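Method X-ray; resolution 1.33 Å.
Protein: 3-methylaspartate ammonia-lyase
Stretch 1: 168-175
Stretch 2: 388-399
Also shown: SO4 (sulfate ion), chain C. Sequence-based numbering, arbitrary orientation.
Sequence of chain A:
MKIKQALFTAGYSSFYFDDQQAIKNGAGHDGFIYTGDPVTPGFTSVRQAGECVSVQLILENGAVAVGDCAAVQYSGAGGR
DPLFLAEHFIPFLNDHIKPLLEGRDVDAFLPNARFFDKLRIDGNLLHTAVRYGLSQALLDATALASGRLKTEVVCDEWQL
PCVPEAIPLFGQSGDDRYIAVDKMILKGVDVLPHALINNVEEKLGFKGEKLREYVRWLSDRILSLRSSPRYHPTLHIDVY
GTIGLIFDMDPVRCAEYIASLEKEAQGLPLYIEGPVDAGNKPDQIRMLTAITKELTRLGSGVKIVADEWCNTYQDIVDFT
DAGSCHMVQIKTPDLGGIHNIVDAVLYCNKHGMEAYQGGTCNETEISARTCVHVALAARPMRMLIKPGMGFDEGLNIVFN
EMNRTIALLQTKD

Stretch 1 168-175: PLFGQSGD
Stretch 2, residues 388-399: GMGFDEGLNIVF

Stretch 1 runs extended from Pro168 to Gln172, with strand geometry at Leu169 and Phe170, then turns at Ser173 and Gly174; it passes a loop and the first two turns of a helix in stretch 2. The directions are opposed: Leu169 lies nearest Phe399 (CA to CA 7.8 Å), Gly171 nearest Phe391 (6.6 Å) and Gly174 nearest Met389 (6.2 Å). No direct hydrogen bond crosses the contact; apolar side chains pack at the Leu169 end, while at the other end water bridges work alongside van der Waals packing by Met389.

Pro168 (phi/psi -59/134) leads in without touching stretch 2. Leu169 (-107/144; chi1 m, chi2 t) points toward the helix and makes the apolar anchor. Its CD1 lies 4.1 Å from Leu395 CD1 and 3.8 Å from Phe399 CD1, meeting the Phe399 ring at its edge, while Leu169 CD2 sits 3.9 Å from Val398 CG1. Leu395 (t, p), Val398 (t) and Phe399 (t, chi2 78°) thus share one leucine, as residues three and four apart on a helix can. Phe170 (-121/118; t, chi2 38°) follows the strand alternation and points away.

At Gly171 (-94/139) the backbone itself packs against an aromatic ring, its CA 4.3 Å from Phe391 CD2. An ideal CB here would be only 3.2 Å from Phe391 CE2, so glycine buys close approach. Phe391 (69/-51; t, chi2 -102°) is the N-cap residue, and its O accepts from Leu395 N at 2.9 Å, opening the ladder of i to i+4 bonds through helix residues near -62/-46.

Gln172 (-114/134; p, t, chi3 -44°) sends its CB sideways, but its amide end comes nearer, with OE1 3.7 Å from Met389 CE. Its NE2 donates to sulfate O3 at 3.1 Å and to water 2 at 2.9 Å; that water donates to Gly388 O, also at 2.9 Å. Water 1 makes a second bridge, donating to Gln172 O and Gly388 O at 2.9 Å each. Two waters therefore converge on one carbonyl, that of Gly388 (89/162), where a side chain would jam against the preceding carbonyl.

Ser173 (-91/-20; p) turns its side chain away, yet its carbonyl faces the gap: water 3 lies 2.8 Å from Ser173 O and 2.7 Å from Met389 O. Gly174 (64/-152) has a positive phi that favours glycine, and an ideal CB would lie a tight 3.4 Å from Met389 SE. Its CA instead packs 3.9 Å from CE of Met389, a selenomethionine (-107/1; m, m, t). Asp175 (-74/-8; m) leaves the contact, exposed.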

# COMPACT_ATOMS: atom_id res chain seq x y z
N PRO A 168 12.60 -7.36 13.16
CA PRO A 168 12.04 -8.42 12.31
C PRO A 168 10.61 -8.12 11.88
O PRO A 168 9.80 -7.76 12.73
CB PRO A 168 12.11 -9.66 13.20
CG PRO A 168 13.21 -9.37 14.15
CD PRO A 168 13.07 -7.91 14.45
N LEU A 169 10.33 -8.30 10.59
CA LEU A 169 9.03 -7.99 10.02
C LEU A 169 8.24 -9.26 9.71
O LEU A 169 8.80 -10.25 9.24
CB LEU A 169 9.18 -7.17 8.74
CG LEU A 169 10.00 -5.89 8.86
CD1 LEU A 169 9.98 -5.12 7.54
CD2 LEU A 169 9.49 -5.02 9.97
N PHE A 170 6.94 -9.16 9.91
CA PHE A 170 6.01 -10.27 9.79
C PHE A 170 4.96 -9.97 8.73
O PHE A 170 4.19 -9.02 8.86
CB PHE A 170 5.33 -10.47 11.15
CG PHE A 170 4.24 -11.50 11.17
CD1 PHE A 170 4.33 -12.67 10.46
CD2 PHE A 170 3.11 -11.26 11.93
CE1 PHE A 170 3.32 -13.61 10.52
CE2 PHE A 170 2.10 -12.19 11.99
CZ PHE A 170 2.21 -13.37 11.30
N GLY A 171 4.93 -10.79 7.68
CA GLY A 171 3.97 -10.64 6.60
C GLY A 171 2.73 -11.49 6.80
O GLY A 171 2.82 -12.63 7.25
N GLN A 172 1.56 -10.91 6.49
CA GLN A 172 0.29 -11.63 6.59
C GLN A 172 -0.34 -11.84 5.22
O GLN A 172 -0.41 -10.93 4.40
CB GLN A 172 -0.67 -10.98 7.59
CG GLN A 172 -1.44 -9.76 7.14
CD GLN A 172 -2.57 -9.42 8.10
OE1 GLN A 172 -3.30 -10.32 8.54
NE2 GLN A 172 -2.73 -8.14 8.43
N SER A 173 -0.79 -13.06 4.99
CA SER A 173 -1.30 -13.50 3.70
C SER A 173 -2.78 -13.33 3.45
O SER A 173 -3.23 -13.39 2.31
CB SER A 173 -1.03 -15.00 3.60
OG SER A 173 -1.73 -15.72 4.61
N GLY A 174 -3.56 -13.19 4.51
CA GLY A 174 -5.00 -13.33 4.36
C GLY A 174 -5.25 -14.77 3.91
O GLY A 174 -4.47 -15.67 4.19
N ASP A 175 -6.34 -14.99 3.19
CA ASP A 175 -6.65 -16.34 2.70
C ASP A 175 -5.75 -16.76 1.53
O ASP A 175 -5.76 -17.93 1.11
CB ASP A 175 -8.13 -16.43 2.29
CG ASP A 175 -9.05 -16.59 3.49
OD1 ASP A 175 -8.81 -17.51 4.31
OD2 ASP A 175 -10.03 -15.83 3.70
N GLY A 388 -2.97 -3.27 4.66
CA GLY A 388 -3.35 -3.97 3.45
C GLY A 388 -3.23 -5.47 3.49
O GLY A 388 -2.54 -6.04 4.33
N MSE A 389 -3.92 -6.09 2.55
CA MSE A 389 -3.87 -7.53 2.36
C MSE A 389 -3.08 -7.92 1.12
O MSE A 389 -2.93 -9.10 0.84
CB MSE A 389 -5.27 -8.14 2.33
CG MSE A 389 -5.87 -8.24 3.73
SE MSE A 389 -4.81 -9.40 4.89
CE MSE A 389 -6.12 -10.02 6.09
N GLY A 390 -2.53 -6.95 0.39
CA GLY A 390 -1.73 -7.27 -0.77
C GLY A 390 -0.31 -7.69 -0.45
O GLY A 390 0.37 -8.26 -1.31
N PHE A 391 0.11 -7.42 0.78
CA PHE A 391 1.45 -7.67 1.32
C PHE A 391 2.54 -6.78 0.71
O PHE A 391 3.32 -6.15 1.43
CB PHE A 391 1.86 -9.15 1.24
CG PHE A 391 3.34 -9.34 1.36
CD1 PHE A 391 4.11 -9.59 0.24
CD2 PHE A 391 3.99 -9.17 2.58
CE1 PHE A 391 5.46 -9.68 0.33
CE2 PHE A 391 5.36 -9.27 2.65
CZ PHE A 391 6.09 -9.52 1.52
N ASP A 392 2.61 -6.72 -0.61
CA ASP A 392 3.69 -5.99 -1.26
C ASP A 392 3.72 -4.54 -0.83
O ASP A 392 4.79 -3.96 -0.56
CB ASP A 392 3.54 -6.04 -2.78
CG ASP A 392 3.52 -7.43 -3.30
OD1 ASP A 392 4.56 -8.12 -3.18
OD2 ASP A 392 2.48 -7.89 -3.85
N GLU A 393 2.54 -3.93 -0.79
CA GLU A 393 2.42 -2.53 -0.45
C GLU A 393 2.84 -2.28 0.99
O GLU A 393 3.58 -1.35 1.27
CB GLU A 393 0.99 -2.06 -0.68
CG GLU A 393 0.52 -2.16 -2.13
CD GLU A 393 -0.21 -3.45 -2.48
OE1 GLU A 393 -1.19 -3.35 -3.25
OE2 GLU A 393 0.19 -4.54 -2.04
N GLY A 394 2.36 -3.10 1.91
CA GLY A 394 2.75 -2.95 3.31
C GLY A 394 4.24 -3.13 3.49
O GLY A 394 4.85 -2.44 4.30
N LEU A 395 4.86 -4.05 2.76
CA LEU A 395 6.29 -4.25 2.93
C LEU A 395 7.02 -3.00 2.43
O LEU A 395 7.95 -2.51 3.07
CB LEU A 395 6.78 -5.49 2.18
CG LEU A 395 8.29 -5.72 2.33
CD1 LEU A 395 8.66 -6.17 3.75
CD2 LEU A 395 8.78 -6.72 1.29
N ASN A 396 6.62 -2.51 1.27
CA ASN A 396 7.19 -1.28 0.74
C ASN A 396 7.11 -0.18 1.80
O ASN A 396 8.08 0.51 2.07
CB ASN A 396 6.39 -0.94 -0.53
CG ASN A 396 6.85 0.30 -1.24
OD1 ASN A 396 7.61 1.15 -0.71
ND2 ASN A 396 6.38 0.43 -2.47
N ILE A 397 5.94 -0.01 2.41
CA ILE A 397 5.75 1.04 3.41
C ILE A 397 6.62 0.84 4.66
O ILE A 397 7.32 1.75 5.09
CB ILE A 397 4.24 1.12 3.77
CG1 ILE A 397 3.45 1.74 2.61
CG2 ILE A 397 4.02 1.89 5.08
CD1 ILE A 397 2.00 1.39 2.62
N VAL A 398 6.56 -0.35 5.24
CA VAL A 398 7.23 -0.60 6.52
C VAL A 398 8.75 -0.80 6.36
O VAL A 398 9.54 -0.13 7.02
CB VAL A 398 6.59 -1.79 7.23
CG1 VAL A 398 7.37 -2.16 8.45
CG2 VAL A 398 5.17 -1.44 7.62
N PHE A 399 9.15 -1.71 5.48
CA PHE A 399 10.57 -1.98 5.29
C PHE A 399 11.31 -0.74 4.83
O PHE A 399 12.38 -0.43 5.36
CB PHE A 399 10.71 -3.09 4.27
CG PHE A 399 12.10 -3.64 4.07
CD1 PHE A 399 12.66 -4.52 4.98
CD2 PHE A 399 12.81 -3.35 2.92
CE1 PHE A 399 13.91 -5.06 4.77
CE2 PHE A 399 14.07 -3.91 2.71
CZ PHE A 399 14.61 -4.75 3.64
S SO4 C . -6.05 -7.66 11.12
O1 SO4 C . -6.79 -6.49 11.66
O2 SO4 C . -7.16 -8.59 10.69
O3 SO4 C . -5.23 -7.27 9.98
O4 SO4 C . -5.21 -8.36 12.13
O HOH W 1 -0.57 -8.06 3.88
O HOH W 2 -1.36 -5.97 7.00
O HOH W 3 -4.35 -11.41 0.74
O HOH W 4 -1.12 -11.14 1.10